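Local structure of oxidoreductase, iron/ascorbate family (Shewanella oneidensis, 3ON7) at residues A108-A113 / L248-H253. The protein probably acts as an iron- and 2-oxoglutarate-dependent oxygenase, related to enzymes that form ethylene from 2-oxoglutarate and oxidise L-arginine. Sequence-based numbering, arbitrary orientation.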
ATOM      1  N   ALA B 108       6.179  10.197 -27.364  1.00 22.98           N
ATOM      2  CA  ALA B 108       5.831   9.957 -28.763  1.00 23.01           C
ATOM      3  C   ALA B 108       5.786   8.449 -29.008  1.00 22.20           C
ATOM      4  O   ALA B 108       4.880   7.957 -29.658  1.00 23.38           O
ATOM      5  CB  ALA B 108       6.817  10.639 -29.712  1.00 22.90           C
ATOM      6  N   TYR B 109       6.735   7.710 -28.450  1.00 22.06           N
ATOM      7  CA  TYR B 109       6.713   6.256 -28.591  1.00 21.74           C
ATOM      8  C   TYR B 109       5.490   5.632 -27.898  1.00 21.94           C
ATOM      9  O   TYR B 109       4.797   4.807 -28.489  1.00 23.33           O
ATOM     10  CB  TYR B 109       8.003   5.596 -28.089  1.00 19.03           C
ATOM     11  CG  TYR B 109       7.883   4.090 -28.136  1.00 22.62           C
ATOM     12  CD1 TYR B 109       8.100   3.404 -29.314  1.00 20.48           C
ATOM     13  CD2 TYR B 109       7.502   3.353 -27.007  1.00 24.19           C
ATOM     14  CE1 TYR B 109       7.969   2.038 -29.381  1.00 23.61           C
ATOM     15  CE2 TYR B 109       7.356   1.980 -27.069  1.00 20.68           C
ATOM     16  CZ  TYR B 109       7.590   1.332 -28.263  1.00 23.13           C
ATOM     17  OH  TYR B 109       7.443  -0.028 -28.358  1.00 24.70           O
ATOM     18  N   TYR B 110       5.246   6.023 -26.654  1.00 20.05           N
ATOM     19  CA  TYR B 110       4.073   5.578 -25.880  1.00 20.85           C
ATOM     20  C   TYR B 110       2.774   5.790 -26.657  1.00 23.01           C
ATOM     21  O   TYR B 110       1.898   4.915 -26.676  1.00 24.32           O
ATOM     22  CB  TYR B 110       4.001   6.356 -24.562  1.00 20.81           C
ATOM     23  CG  TYR B 110       2.847   5.997 -23.627  1.00 20.57           C
ATOM     24  CD1 TYR B 110       1.589   6.589 -23.758  1.00 20.07           C
ATOM     25  CD2 TYR B 110       3.043   5.112 -22.562  1.00 23.03           C
ATOM     26  CE1 TYR B 110       0.536   6.253 -22.877  1.00 21.21           C
ATOM     27  CE2 TYR B 110       2.013   4.780 -21.685  1.00 21.75           C
ATOM     28  CZ  TYR B 110       0.768   5.352 -21.839  1.00 22.80           C
ATOM     29  OH  TYR B 110      -0.235   5.010 -20.946  1.00 27.92           O
ATOM     30  N   GLU B 111       2.658   6.958 -27.289  1.00 22.41           N
ATOM     31  CA  GLU B 111       1.458   7.318 -28.038  1.00 24.69           C
ATOM     32  C   GLU B 111       1.352   6.389 -29.246  1.00 24.35           C
ATOM     33  O   GLU B 111       0.288   5.818 -29.502  1.00 24.27           O
ATOM     34  CB  GLU B 111       1.521   8.807 -28.463  1.00 25.27           C
ATOM     35  CG  GLU B 111       0.368   9.297 -29.347  1.00 34.14           C
ATOM     36  CD  GLU B 111       0.521  10.760 -29.792  1.00 44.44           C
ATOM     37  N   LYS B 112       2.471   6.219 -29.955  1.00 23.30           N
ATOM     38  CA  LYS B 112       2.487   5.426 -31.183  1.00 24.76           C
ATOM     39  C   LYS B 112       2.274   3.939 -30.918  1.00 23.78           C
ATOM     40  O   LYS B 112       1.688   3.246 -31.738  1.00 24.21           O
ATOM     41  CB  LYS B 112       3.803   5.646 -31.939  1.00 25.28           C
ATOM     42  CG  LYS B 112       3.905   7.029 -32.616  1.00 28.93           C
ATOM     43  CD  LYS B 112       5.258   7.246 -33.310  1.00 35.56           C
ATOM     44  CE  LYS B 112       5.190   8.304 -34.424  1.00 36.04           C
ATOM     45  NZ  LYS B 112       5.541   9.688 -33.979  1.00 37.25           N
ATOM     46  N   ALA B 113       2.758   3.455 -29.774  1.00 21.77           N
ATOM     47  CA  ALA B 113       2.625   2.062 -29.428  1.00 20.47           C
ATOM     48  C   ALA B 113       1.226   1.760 -28.915  1.00 20.51           C
ATOM     49  O   ALA B 113       0.700   0.667 -29.147  1.00 21.14           O
ATOM     50  CB  ALA B 113       3.686   1.657 -28.406  1.00 21.72           C
ATOM     51  N   LEU B 248      12.046  -2.470 -23.953  1.00 21.00           N
ATOM     52  CA  LEU B 248      10.978  -1.481 -23.765  1.00 19.38           C
ATOM     53  C   LEU B 248       9.561  -2.090 -23.709  1.00 17.51           C
ATOM     54  O   LEU B 248       8.656  -1.641 -24.396  1.00 18.26           O
ATOM     55  CB  LEU B 248      11.040  -0.470 -24.908  1.00 19.58           C
ATOM     56  CG  LEU B 248      12.390   0.186 -25.186  1.00 23.87           C
ATOM     57  CD1 LEU B 248      12.329   0.882 -26.538  1.00 23.09           C
ATOM     58  CD2 LEU B 248      12.762   1.153 -24.094  1.00 26.99           C
ATOM     59  N   PRO B 249       9.346  -3.106 -22.876  1.00 16.71           N
ATOM     60  CA  PRO B 249       8.002  -3.685 -22.894  1.00 16.19           C
ATOM     61  C   PRO B 249       6.962  -2.648 -22.476  1.00 15.90           C
ATOM     62  O   PRO B 249       7.218  -1.906 -21.535  1.00 16.35           O
ATOM     63  CB  PRO B 249       8.083  -4.798 -21.840  1.00 16.75           C
ATOM     64  CG  PRO B 249       9.116  -4.314 -20.893  1.00 18.77           C
ATOM     65  CD  PRO B 249      10.157  -3.629 -21.770  1.00 16.82           C
ATOM     66  N   LEU B 250       5.831  -2.588 -23.179  1.00 15.16           N
ATOM     67  CA  LEU B 250       4.714  -1.708 -22.809  1.00 14.76           C
ATOM     68  C   LEU B 250       3.559  -2.601 -22.344  1.00 15.43           C
ATOM     69  O   LEU B 250       3.068  -3.415 -23.114  1.00 14.84           O
ATOM     70  CB  LEU B 250       4.252  -0.858 -23.985  1.00 14.88           C
ATOM     71  CG  LEU B 250       3.000   0.006 -23.727  1.00 15.27           C
ATOM     72  CD1 LEU B 250       3.347   1.136 -22.711  1.00 14.39           C
ATOM     73  CD2 LEU B 250       2.409   0.556 -24.977  1.00 11.07           C
ATOM     74  N   PHE B 251       3.150  -2.447 -21.084  1.00 14.37           N
ATOM     75  CA  PHE B 251       2.076  -3.263 -20.494  1.00 13.87           C
ATOM     76  C   PHE B 251       0.750  -2.515 -20.558  1.00 15.31           C
ATOM     77  O   PHE B 251       0.538  -1.536 -19.829  1.00 13.91           O
ATOM     78  CB  PHE B 251       2.451  -3.638 -19.069  1.00 12.92           C
ATOM     79  CG  PHE B 251       3.711  -4.476 -18.988  1.00 17.30           C
ATOM     80  CD1 PHE B 251       3.652  -5.866 -19.086  1.00 15.76           C
ATOM     81  CD2 PHE B 251       4.951  -3.874 -18.873  1.00 17.83           C
ATOM     82  CE1 PHE B 251       4.802  -6.633 -19.058  1.00 17.43           C
ATOM     83  CE2 PHE B 251       6.103  -4.634 -18.814  1.00 17.03           C
ATOM     84  CZ  PHE B 251       6.037  -6.013 -18.918  1.00 17.52           C
ATOM     85  N   LEU B 252      -0.126  -2.947 -21.472  1.00 15.59           N
ATOM     86  CA  LEU B 252      -1.428  -2.279 -21.659  1.00 16.41           C
ATOM     87  C   LEU B 252      -2.347  -2.852 -20.580  1.00 16.97           C
ATOM     88  O   LEU B 252      -2.525  -4.070 -20.517  1.00 18.59           O
ATOM     89  CB  LEU B 252      -2.011  -2.521 -23.078  1.00 15.28           C
ATOM     90  CG  LEU B 252      -1.399  -1.842 -24.314  1.00 17.61           C
ATOM     91  CD1 LEU B 252      -1.327  -0.362 -24.144  1.00 17.71           C
ATOM     92  CD2 LEU B 252      -0.019  -2.376 -24.684  1.00 16.26           C
ATOM     93  N   HIS B 253      -2.851  -1.992 -19.694  1.00 17.09           N
ATOM     94  CA  HIS B 253      -3.722  -2.399 -18.604  1.00 17.19           C
ATOM     95  C   HIS B 253      -5.100  -1.782 -18.846  1.00 17.97           C
ATOM     96  O   HIS B 253      -5.191  -0.620 -19.208  1.00 13.30           O
ATOM     97  CB  HIS B 253      -3.230  -1.878 -17.250  1.00 18.03           C
ATOM     98  CG  HIS B 253      -2.051  -2.610 -16.677  1.00 22.03           C
ATOM     99  ND1 HIS B 253      -2.159  -3.465 -15.599  1.00 22.19           N
ATOM    100  CD2 HIS B 253      -0.735  -2.566 -16.992  1.00 19.09           C
ATOM    101  CE1 HIS B 253      -0.963  -3.929 -15.289  1.00 20.52           C
ATOM    102  NE2 HIS B 253      -0.081  -3.401 -16.118  1.00 25.55           N
TER
HETATM  103  O   HOH W   1       6.847  -1.346 -26.210  1.00 19.58           O
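The Tyr110 ring meets Leu250 obliquely, and the two side chains cross at about a right angle. Leu250 CD1 is 4.0 Å from both CD2 and CE2 of Tyr110. The Tyr109 ring carries the methyl of Ala113, from the same helix, on one face, Ala113 CB lying 3.8 Å above the plane of the Tyr109 ring and offset toward the rim. A water sits in the ring plane at its edge. Tyr109 OH donates to this water at 2.6 Å, and the water donates to Leu248 O at 2.6 Å. Tyr109 OH and Leu248 O are 4.4 Å apart, too far for a direct hydrogen bond, and the water joins them. Strand 245-252 belongs to the main sheet of what is, consistent with the family, a double-stranded beta-helix (cupin) core. Helix 103-126 packs on that sheet. Strand 245-252 runs between strands 180-184 and 151-157. Leu250 points at the helix. With chi1 at 175°, its CG swings opposite the backbone N, and the branch carries one methyl to Tyr110 and the other to Ala113. Leu250 CD2 reaches Ala113 CB at 3.8 Å. Leu152 of strand 151-157 touches both Tyr109 and Leu250. Ile43 of helix 37-51 packs on Tyr109 and Leu248.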